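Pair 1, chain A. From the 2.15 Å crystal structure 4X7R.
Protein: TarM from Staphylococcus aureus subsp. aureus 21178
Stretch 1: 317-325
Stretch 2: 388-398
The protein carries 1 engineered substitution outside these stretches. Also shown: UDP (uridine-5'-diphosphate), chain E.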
# COMPACT_ATOMS: atom_id res chain seq x y z
N THR A 317 29.90 12.08 -5.92
CA THR A 317 30.82 12.96 -5.18
C THR A 317 30.13 14.26 -4.80
O THR A 317 30.58 14.94 -3.86
CB THR A 317 32.17 13.14 -5.91
OG1 THR A 317 31.94 13.57 -7.25
CG2 THR A 317 33.02 11.88 -5.90
N GLU A 318 29.04 14.61 -5.51
CA GLU A 318 28.24 15.81 -5.24
C GLU A 318 27.42 15.64 -3.96
O GLU A 318 26.93 14.55 -3.66
CB GLU A 318 27.31 16.13 -6.41
CG GLU A 318 27.98 16.85 -7.56
CD GLU A 318 27.27 16.71 -8.90
OE1 GLU A 318 26.02 16.67 -8.93
OE2 GLU A 318 27.99 16.63 -9.92
N LYS A 319 27.28 16.74 -3.20
CA LYS A 319 26.57 16.78 -1.92
C LYS A 319 25.05 16.64 -2.11
O LYS A 319 24.30 17.61 -2.02
CB LYS A 319 26.95 18.03 -1.13
CG LYS A 319 28.43 18.16 -0.84
CD LYS A 319 28.81 19.60 -0.59
CE LYS A 319 30.29 19.73 -0.38
NZ LYS A 319 30.61 20.96 0.39
N ILE A 320 24.60 15.41 -2.39
CA ILE A 320 23.19 15.11 -2.57
C ILE A 320 22.76 14.15 -1.47
O ILE A 320 23.30 13.04 -1.37
CB ILE A 320 22.84 14.58 -4.00
CG1 ILE A 320 23.58 15.32 -5.15
CG2 ILE A 320 21.32 14.46 -4.22
CD1 ILE A 320 23.22 16.77 -5.39
N VAL A 321 21.81 14.59 -0.63
CA VAL A 321 21.25 13.77 0.44
C VAL A 321 19.87 13.33 -0.04
O VAL A 321 19.05 14.17 -0.41
CB VAL A 321 21.20 14.49 1.81
CG1 VAL A 321 20.50 13.64 2.86
CG2 VAL A 321 22.60 14.85 2.28
N GLY A 322 19.65 12.02 -0.08
CA GLY A 322 18.39 11.47 -0.56
C GLY A 322 17.46 10.97 0.52
O GLY A 322 17.90 10.64 1.63
N HIS A 323 16.16 10.91 0.19
CA HIS A 323 15.10 10.41 1.06
C HIS A 323 13.96 9.93 0.17
O HIS A 323 13.34 10.75 -0.52
CB HIS A 323 14.63 11.48 2.06
CG HIS A 323 13.66 10.98 3.08
ND1 HIS A 323 14.05 10.70 4.37
CD2 HIS A 323 12.33 10.75 2.97
CE1 HIS A 323 12.96 10.27 4.99
NE2 HIS A 323 11.91 10.28 4.18
N ILE A 324 13.72 8.60 0.13
CA ILE A 324 12.68 7.97 -0.68
C ILE A 324 11.71 7.24 0.25
O ILE A 324 12.08 6.22 0.82
CB ILE A 324 13.27 6.99 -1.76
CG1 ILE A 324 14.36 7.66 -2.64
CG2 ILE A 324 12.16 6.40 -2.62
CD1 ILE A 324 15.24 6.63 -3.43
N SER A 325 10.47 7.75 0.40
CA SER A 325 9.45 7.13 1.25
C SER A 325 8.03 7.58 0.91
O SER A 325 7.83 8.49 0.09
CB SER A 325 9.73 7.46 2.72
OG SER A 325 9.35 8.79 3.04
N LYS A 388 17.55 4.02 -9.56
CA LYS A 388 18.20 5.01 -10.43
C LYS A 388 18.41 6.31 -9.65
O LYS A 388 19.45 6.93 -9.80
CB LYS A 388 17.38 5.27 -11.72
CG LYS A 388 17.51 4.16 -12.76
CD LYS A 388 16.52 4.37 -13.90
CE LYS A 388 16.58 3.27 -14.94
NZ LYS A 388 15.62 3.52 -16.05
N CYS A 389 17.42 6.69 -8.81
CA CYS A 389 17.49 7.89 -7.96
C CYS A 389 18.62 7.73 -6.94
O CYS A 389 19.31 8.71 -6.63
CB CYS A 389 16.16 8.15 -7.26
SG CYS A 389 14.78 8.42 -8.40
N LEU A 390 18.83 6.49 -6.44
CA LEU A 390 19.86 6.15 -5.45
C LEU A 390 21.29 6.42 -5.93
O LEU A 390 22.15 6.76 -5.12
CB LEU A 390 19.69 4.70 -4.95
CG LEU A 390 18.54 4.46 -3.96
CD1 LEU A 390 18.25 2.99 -3.84
CD2 LEU A 390 18.83 5.07 -2.60
N GLU A 391 21.51 6.31 -7.25
CA GLU A 391 22.80 6.57 -7.91
C GLU A 391 23.18 8.05 -7.76
O GLU A 391 24.36 8.38 -7.59
CB GLU A 391 22.74 6.20 -9.40
CG GLU A 391 22.22 4.80 -9.71
CD GLU A 391 22.43 4.34 -11.14
OE1 GLU A 391 23.61 4.18 -11.55
OE2 GLU A 391 21.42 4.13 -11.85
N ASP A 392 22.17 8.94 -7.79
CA ASP A 392 22.33 10.39 -7.67
C ASP A 392 22.64 10.86 -6.25
O ASP A 392 23.04 12.01 -6.08
CB ASP A 392 21.08 11.12 -8.20
CG ASP A 392 20.84 10.97 -9.69
OD1 ASP A 392 21.81 11.10 -10.48
OD2 ASP A 392 19.65 10.79 -10.08
N PHE A 393 22.45 10.01 -5.22
CA PHE A 393 22.69 10.42 -3.83
C PHE A 393 24.07 10.02 -3.32
O PHE A 393 24.56 8.95 -3.66
CB PHE A 393 21.60 9.88 -2.87
CG PHE A 393 20.15 9.92 -3.31
CD1 PHE A 393 19.62 11.03 -3.95
CD2 PHE A 393 19.28 8.88 -2.98
CE1 PHE A 393 18.27 11.07 -4.33
CE2 PHE A 393 17.93 8.92 -3.34
CZ PHE A 393 17.43 10.02 -4.01
N LYS A 394 24.68 10.89 -2.49
CA LYS A 394 25.98 10.64 -1.84
C LYS A 394 25.72 9.79 -0.56
O LYS A 394 26.51 8.91 -0.21
CB LYS A 394 26.66 11.97 -1.48
CG LYS A 394 28.07 11.81 -0.93
CD LYS A 394 28.88 13.07 -1.06
CE LYS A 394 30.32 12.81 -0.73
NZ LYS A 394 31.18 13.97 -1.09
N LEU A 395 24.58 10.08 0.11
CA LEU A 395 24.10 9.39 1.30
C LEU A 395 22.59 9.53 1.41
O LEU A 395 21.97 10.34 0.72
CB LEU A 395 24.81 9.87 2.59
CG LEU A 395 24.60 11.32 3.01
CD1 LEU A 395 23.82 11.41 4.30
CD2 LEU A 395 25.90 12.02 3.16
N VAL A 396 22.01 8.72 2.28
CA VAL A 396 20.57 8.69 2.53
C VAL A 396 20.33 8.97 4.02
O VAL A 396 21.19 8.72 4.86
CB VAL A 396 19.93 7.38 1.98
CG1 VAL A 396 18.60 7.04 2.64
CG2 VAL A 396 19.78 7.45 0.46
N VAL A 397 19.19 9.57 4.31
CA VAL A 397 18.84 9.96 5.66
C VAL A 397 17.49 9.36 6.08
O VAL A 397 16.60 9.17 5.24
CB VAL A 397 18.90 11.51 5.76
CG1 VAL A 397 17.82 12.16 4.90
CG2 VAL A 397 18.84 11.98 7.19
N SER A 398 17.36 9.03 7.39
CA SER A 398 16.11 8.54 7.97
C SER A 398 15.84 9.23 9.30
O SER A 398 16.63 9.11 10.23
CB SER A 398 16.13 7.03 8.17
OG SER A 398 14.92 6.62 8.78
N1 UDP E . 9.08 3.77 -2.77
C2 UDP E . 9.24 3.94 -4.13
N3 UDP E . 9.14 5.24 -4.57
C4 UDP E . 8.86 6.36 -3.81
C5 UDP E . 8.65 6.09 -2.41
C6 UDP E . 8.76 4.83 -1.94
O2 UDP E . 9.47 3.02 -4.90
O4 UDP E . 8.84 7.48 -4.35
C1' UDP E . 9.38 2.42 -2.23
C2' UDP E . 10.82 2.24 -1.77
O2' UDP E . 11.66 1.87 -2.85
C3' UDP E . 10.67 1.10 -0.76
C4' UDP E . 9.29 1.35 -0.16
O4' UDP E . 8.57 2.18 -1.10
O3' UDP E . 10.82 -0.23 -1.27
C5' UDP E . 9.29 1.99 1.20
O5' UDP E . 9.70 0.97 2.14
PA UDP E . 9.97 1.19 3.70
O1A UDP E . 10.05 -0.13 4.37
O2A UDP E . 11.29 1.97 3.87
O3A UDP E . 8.79 2.03 4.29
PB UDP E . 7.20 1.86 4.24
O1B UDP E . 6.84 0.40 4.30
O2B UDP E . 6.64 2.47 2.94
O3B UDP E . 6.59 2.55 5.44

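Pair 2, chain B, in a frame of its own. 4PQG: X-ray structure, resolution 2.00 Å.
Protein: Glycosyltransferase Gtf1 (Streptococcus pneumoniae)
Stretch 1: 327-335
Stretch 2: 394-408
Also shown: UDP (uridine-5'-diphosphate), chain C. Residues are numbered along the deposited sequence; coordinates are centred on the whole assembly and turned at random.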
# COMPACT_ATOMS: atom_id res chain seq x y z
N LYS B 327 -22.19 15.99 -9.11
CA LYS B 327 -23.55 15.52 -8.93
C LYS B 327 -24.17 16.10 -7.64
O LYS B 327 -23.54 16.06 -6.58
CB LYS B 327 -23.59 14.00 -8.93
CG LYS B 327 -24.97 13.41 -8.71
CD LYS B 327 -25.03 11.96 -9.12
CE LYS B 327 -26.36 11.35 -8.73
NZ LYS B 327 -26.47 9.95 -9.20
N PRO B 328 -25.39 16.68 -7.73
CA PRO B 328 -25.99 17.26 -6.53
C PRO B 328 -26.23 16.21 -5.46
O PRO B 328 -26.68 15.11 -5.76
CB PRO B 328 -27.34 17.83 -7.05
CG PRO B 328 -27.10 18.07 -8.51
CD PRO B 328 -26.20 16.94 -8.94
N PHE B 329 -25.92 16.56 -4.21
CA PHE B 329 -26.14 15.69 -3.05
C PHE B 329 -25.28 14.41 -3.08
O PHE B 329 -25.58 13.45 -2.38
CB PHE B 329 -27.63 15.33 -2.91
CG PHE B 329 -28.55 16.53 -2.84
CD1 PHE B 329 -28.69 17.26 -1.66
CD2 PHE B 329 -29.29 16.91 -3.96
CE1 PHE B 329 -29.55 18.35 -1.60
CE2 PHE B 329 -30.16 18.00 -3.90
CZ PHE B 329 -30.29 18.72 -2.72
N SER B 330 -24.23 14.40 -3.89
CA SER B 330 -23.38 13.20 -3.97
C SER B 330 -22.29 13.17 -2.89
O SER B 330 -21.56 14.15 -2.71
CB SER B 330 -22.77 13.05 -5.37
OG SER B 330 -21.90 14.11 -5.67
N LEU B 331 -22.19 12.04 -2.19
CA LEU B 331 -21.20 11.84 -1.13
C LEU B 331 -20.18 10.77 -1.54
O LEU B 331 -20.49 9.85 -2.29
CB LEU B 331 -21.90 11.47 0.19
CG LEU B 331 -23.05 12.38 0.66
CD1 LEU B 331 -23.77 11.79 1.87
CD2 LEU B 331 -22.57 13.79 0.97
N ILE B 332 -18.96 10.90 -1.04
CA ILE B 332 -17.89 9.95 -1.37
C ILE B 332 -17.04 9.62 -0.13
O ILE B 332 -16.89 10.46 0.77
CB ILE B 332 -17.04 10.46 -2.58
CG1 ILE B 332 -15.93 9.45 -2.95
CG2 ILE B 332 -16.48 11.85 -2.32
CD1 ILE B 332 -15.07 9.90 -4.12
N THR B 333 -16.56 8.38 -0.05
CA THR B 333 -15.46 8.00 0.84
C THR B 333 -14.53 7.06 0.08
O THR B 333 -14.95 6.41 -0.88
CB THR B 333 -15.91 7.40 2.19
OG1 THR B 333 -14.82 7.47 3.12
CG2 THR B 333 -16.34 5.96 2.07
N ALA B 334 -13.26 7.03 0.48
CA ALA B 334 -12.25 6.25 -0.25
C ALA B 334 -11.24 5.72 0.75
O ALA B 334 -10.50 6.48 1.36
CB ALA B 334 -11.58 7.08 -1.34
N SER B 335 -11.26 4.40 0.94
CA SER B 335 -10.38 3.74 1.90
C SER B 335 -10.40 2.24 1.73
O SER B 335 -11.31 1.65 1.11
CB SER B 335 -10.79 4.09 3.34
OG SER B 335 -11.97 3.42 3.75
N GLU B 394 -8.57 4.09 -9.64
CA GLU B 394 -7.76 5.28 -9.86
C GLU B 394 -8.66 6.49 -9.57
O GLU B 394 -9.67 6.66 -10.22
CB GLU B 394 -7.26 5.32 -11.32
CG GLU B 394 -6.81 6.70 -11.81
CD GLU B 394 -5.70 7.27 -10.95
OE1 GLU B 394 -4.79 6.50 -10.58
OE2 GLU B 394 -5.75 8.47 -10.61
N LEU B 395 -8.28 7.30 -8.59
CA LEU B 395 -9.18 8.32 -8.05
C LEU B 395 -8.95 9.76 -8.52
O LEU B 395 -9.73 10.65 -8.16
CB LEU B 395 -9.18 8.28 -6.52
CG LEU B 395 -9.47 6.97 -5.78
CD1 LEU B 395 -9.29 7.19 -4.29
CD2 LEU B 395 -10.88 6.47 -6.08
N SER B 396 -7.90 10.00 -9.31
CA SER B 396 -7.48 11.37 -9.63
C SER B 396 -8.59 12.20 -10.28
O SER B 396 -8.71 13.39 -9.98
CB SER B 396 -6.22 11.39 -10.50
OG SER B 396 -6.46 10.66 -11.70
N GLN B 397 -9.39 11.57 -11.14
CA GLN B 397 -10.51 12.24 -11.83
C GLN B 397 -11.86 12.02 -11.14
O GLN B 397 -12.89 12.53 -11.59
CB GLN B 397 -10.61 11.78 -13.29
CG GLN B 397 -9.31 11.89 -14.09
CD GLN B 397 -8.64 13.25 -13.96
OE1 GLN B 397 -9.27 14.30 -14.12
NE2 GLN B 397 -7.34 13.23 -13.66
N ILE B 398 -11.85 11.28 -10.03
CA ILE B 398 -13.08 10.80 -9.41
C ILE B 398 -13.64 11.82 -8.42
O ILE B 398 -14.83 12.15 -8.47
CB ILE B 398 -12.86 9.42 -8.73
CG1 ILE B 398 -12.54 8.33 -9.78
CG2 ILE B 398 -14.03 9.04 -7.83
CD1 ILE B 398 -13.69 7.91 -10.68
N TYR B 399 -12.78 12.32 -7.54
CA TYR B 399 -13.18 13.15 -6.40
C TYR B 399 -13.99 14.37 -6.82
O TYR B 399 -15.00 14.69 -6.19
CB TYR B 399 -11.96 13.67 -5.67
CG TYR B 399 -11.17 12.67 -4.85
CD1 TYR B 399 -11.66 12.20 -3.64
CD2 TYR B 399 -9.90 12.26 -5.27
CE1 TYR B 399 -10.92 11.32 -2.86
CE2 TYR B 399 -9.15 11.38 -4.50
CZ TYR B 399 -9.66 10.91 -3.30
OH TYR B 399 -8.93 10.05 -2.52
N SER B 400 -13.52 15.07 -7.85
CA SER B 400 -14.14 16.33 -8.26
C SER B 400 -15.48 16.14 -9.01
O SER B 400 -16.07 17.11 -9.49
CB SER B 400 -13.14 17.20 -9.05
OG SER B 400 -12.70 16.53 -10.21
N GLN B 401 -15.95 14.89 -9.06
CA GLN B 401 -17.30 14.58 -9.56
C GLN B 401 -18.34 14.58 -8.42
O GLN B 401 -19.54 14.41 -8.65
CB GLN B 401 -17.32 13.23 -10.27
CG GLN B 401 -16.42 13.16 -11.49
CD GLN B 401 -16.48 11.82 -12.19
OE1 GLN B 401 -17.55 11.36 -12.60
NE2 GLN B 401 -15.33 11.19 -12.36
N TYR B 402 -17.87 14.80 -7.20
CA TYR B 402 -18.71 14.71 -6.01
C TYR B 402 -18.78 16.03 -5.24
O TYR B 402 -18.03 16.96 -5.52
CB TYR B 402 -18.20 13.58 -5.09
CG TYR B 402 -18.30 12.19 -5.69
CD1 TYR B 402 -19.39 11.37 -5.40
CD2 TYR B 402 -17.30 11.70 -6.55
CE1 TYR B 402 -19.49 10.10 -5.94
CE2 TYR B 402 -17.40 10.43 -7.10
CZ TYR B 402 -18.49 9.64 -6.79
OH TYR B 402 -18.61 8.38 -7.32
N GLU B 403 -19.69 16.11 -4.27
CA GLU B 403 -19.82 17.32 -3.51
C GLU B 403 -19.09 17.32 -2.18
O GLU B 403 -18.40 18.29 -1.86
CB GLU B 403 -21.29 17.71 -3.36
CG GLU B 403 -21.89 18.21 -4.67
CD GLU B 403 -23.30 18.73 -4.52
OE1 GLU B 403 -24.02 18.30 -3.59
OE2 GLU B 403 -23.70 19.58 -5.35
N VAL B 404 -19.24 16.24 -1.41
CA VAL B 404 -18.72 16.19 -0.05
C VAL B 404 -18.06 14.82 0.23
O VAL B 404 -18.56 13.79 -0.23
CB VAL B 404 -19.84 16.42 1.00
CG1 VAL B 404 -19.30 16.30 2.43
CG2 VAL B 404 -20.51 17.79 0.80
N TYR B 405 -16.97 14.84 0.99
CA TYR B 405 -16.26 13.63 1.40
C TYR B 405 -16.59 13.32 2.86
O TYR B 405 -16.56 14.23 3.70
CB TYR B 405 -14.74 13.81 1.24
CG TYR B 405 -13.95 12.54 1.52
CD1 TYR B 405 -13.54 11.71 0.48
CD2 TYR B 405 -13.62 12.17 2.83
CE1 TYR B 405 -12.84 10.53 0.74
CE2 TYR B 405 -12.93 11.00 3.10
CZ TYR B 405 -12.54 10.18 2.05
OH TYR B 405 -11.85 9.02 2.32
N LEU B 406 -16.86 12.05 3.15
CA LEU B 406 -17.11 11.53 4.51
C LEU B 406 -16.05 10.53 5.02
O LEU B 406 -15.62 9.66 4.29
CB LEU B 406 -18.46 10.81 4.55
CG LEU B 406 -19.73 11.53 4.08
CD1 LEU B 406 -20.92 10.59 4.25
CD2 LEU B 406 -19.92 12.82 4.86
N THR B 407 -15.69 10.64 6.30
CA THR B 407 -14.77 9.72 6.96
C THR B 407 -15.28 9.53 8.37
O THR B 407 -15.69 10.50 9.02
CB THR B 407 -13.30 10.25 6.99
OG1 THR B 407 -12.55 9.54 7.99
CG2 THR B 407 -13.27 11.76 7.34
N ALA B 408 -15.28 8.27 8.79
CA ALA B 408 -15.55 7.86 10.16
C ALA B 408 -14.33 7.14 10.74
O ALA B 408 -14.43 6.43 11.74
CB ALA B 408 -16.77 6.95 10.17
N1 UDP C . -6.97 4.50 -2.93
C2 UDP C . -7.14 4.25 -4.31
N3 UDP C . -8.31 3.78 -4.74
C4 UDP C . -9.33 3.52 -3.92
C5 UDP C . -9.20 3.74 -2.54
C6 UDP C . -7.98 4.25 -2.07
O2 UDP C . -6.22 4.48 -5.14
O4 UDP C . -10.39 3.08 -4.41
C1' UDP C . -5.68 5.06 -2.49
C2' UDP C . -5.89 6.53 -2.15
O2' UDP C . -5.78 7.42 -3.29
C3' UDP C . -4.82 6.83 -1.11
C4' UDP C . -4.54 5.48 -0.47
O4' UDP C . -5.22 4.49 -1.27
O3' UDP C . -3.63 7.32 -1.73
C5' UDP C . -5.07 5.37 0.96
O5' UDP C . -4.25 6.17 1.80
PA UDP C . -4.79 6.76 3.19
O1A UDP C . -3.69 7.53 3.85
O2A UDP C . -6.09 7.47 2.88
O3A UDP C . -5.33 5.50 4.05
PB UDP C . -4.56 4.22 4.64
O1B UDP C . -5.14 4.06 6.03
O2B UDP C . -4.90 3.09 3.69
O3B UDP C . -3.09 4.59 4.70

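The sharpest difference lies at one strand position, Gly A322 in pair 1 and Ile B332 in pair 2. Gly A322 has no side chain, and the ring of Phe A393 takes up the space above it. Gly A322 CA sits 3.5 Å from the centroid of the Phe A393 ring, almost on the ring normal. A CB built on Gly A322 would lie 2.1 Å from Phe A393 CD2, a clash. In pair 2 the matching ring, Tyr B402, is placed differently; the side-chain centres are 2.7 Å apart after superposition. Here Ile B332 fills the space itself. Ile B332 CB lies 3.9 Å from the centroid of the Tyr B402 ring, over the face. Ile B332 CD1 reaches Ile B398 CG2 at 3.9 Å, and Ile B332 CG2 is 4.1 Å from Tyr B405 CD1. Ile B332 has the largest area covered by the other stretch in either pair.

The backbone beneath is shared. Fourteen central residues superpose with an RMSD of 0.6 Å. In each pair two parallel strands approach to 4.7 Å, at 48° in pair 1 and 42° in pair 2. Val A321 bridges Leu A395, as Leu B331 bridges Val B404. Gly A322 bridges Val A396, as Ile B332 bridges Tyr B405. The same ladder follows. Gly A322 N donates to Leu A395 O at 3.0 Å, and Val A397 N to Gly A322 O at 3.2 Å. In pair 2, Ile B332 N donates to Val B404 O at 3.0 Å, and Leu B406 N to Ile B332 O at 2.9 Å.

On the face of Val A321 and Leu A395, and of Leu B331 and Val B404, the packing is apolar. Val A321 CG2 lies 4.1 Å from Leu A395 CG, and Leu B331 CD2 lies 3.8 Å from Val B404 CB. Val A321 CG1 also meets Val A397 CG1 at 3.7 Å, and Leu B331 CD1 meets Leu B406 CD1 at 3.9 Å.

Ile A324 and Ala B334 also match. The long Ile A324 side chain extends to the Phe A393 ring edge, with Ile A324 CD1 3.5 Å from Phe A393 CE2. Ala B334 is short, and Leu B395 comes to it, with Leu B395 CD1 3.7 Å from Ala B334 CB. Tyr B405, at the position of Val A396, adds a polar tie: Ala B334 N donates to Tyr B405 OH at 3.1 Å.

His A323 and Thr B333 both use a side chain to reach the partner backbone. His A323 ND1 makes a weak hydrogen bond to Val A397 O at 3.1 Å. Thr B333 OG1 donates to Leu B406 O at 2.6 Å.

Before the strands, opposite charges occupy one position. Lys A394 reaches back as a donor, Lys A394 NZ bonding Thr A317 O at 3.0 Å. Glu B403 is an acceptor: Phe B329 N donates to Glu B403 OE1 at 2.6 Å. Phe B329 lies in a type II turn from Lys B327 to Ser B330. The backbone nitrogen at this position bonds the first strand in both pairs, Lys A394 N to Ile A320 O at 2.8 Å and Glu B403 N to Ser B330 O at 3.1 Å.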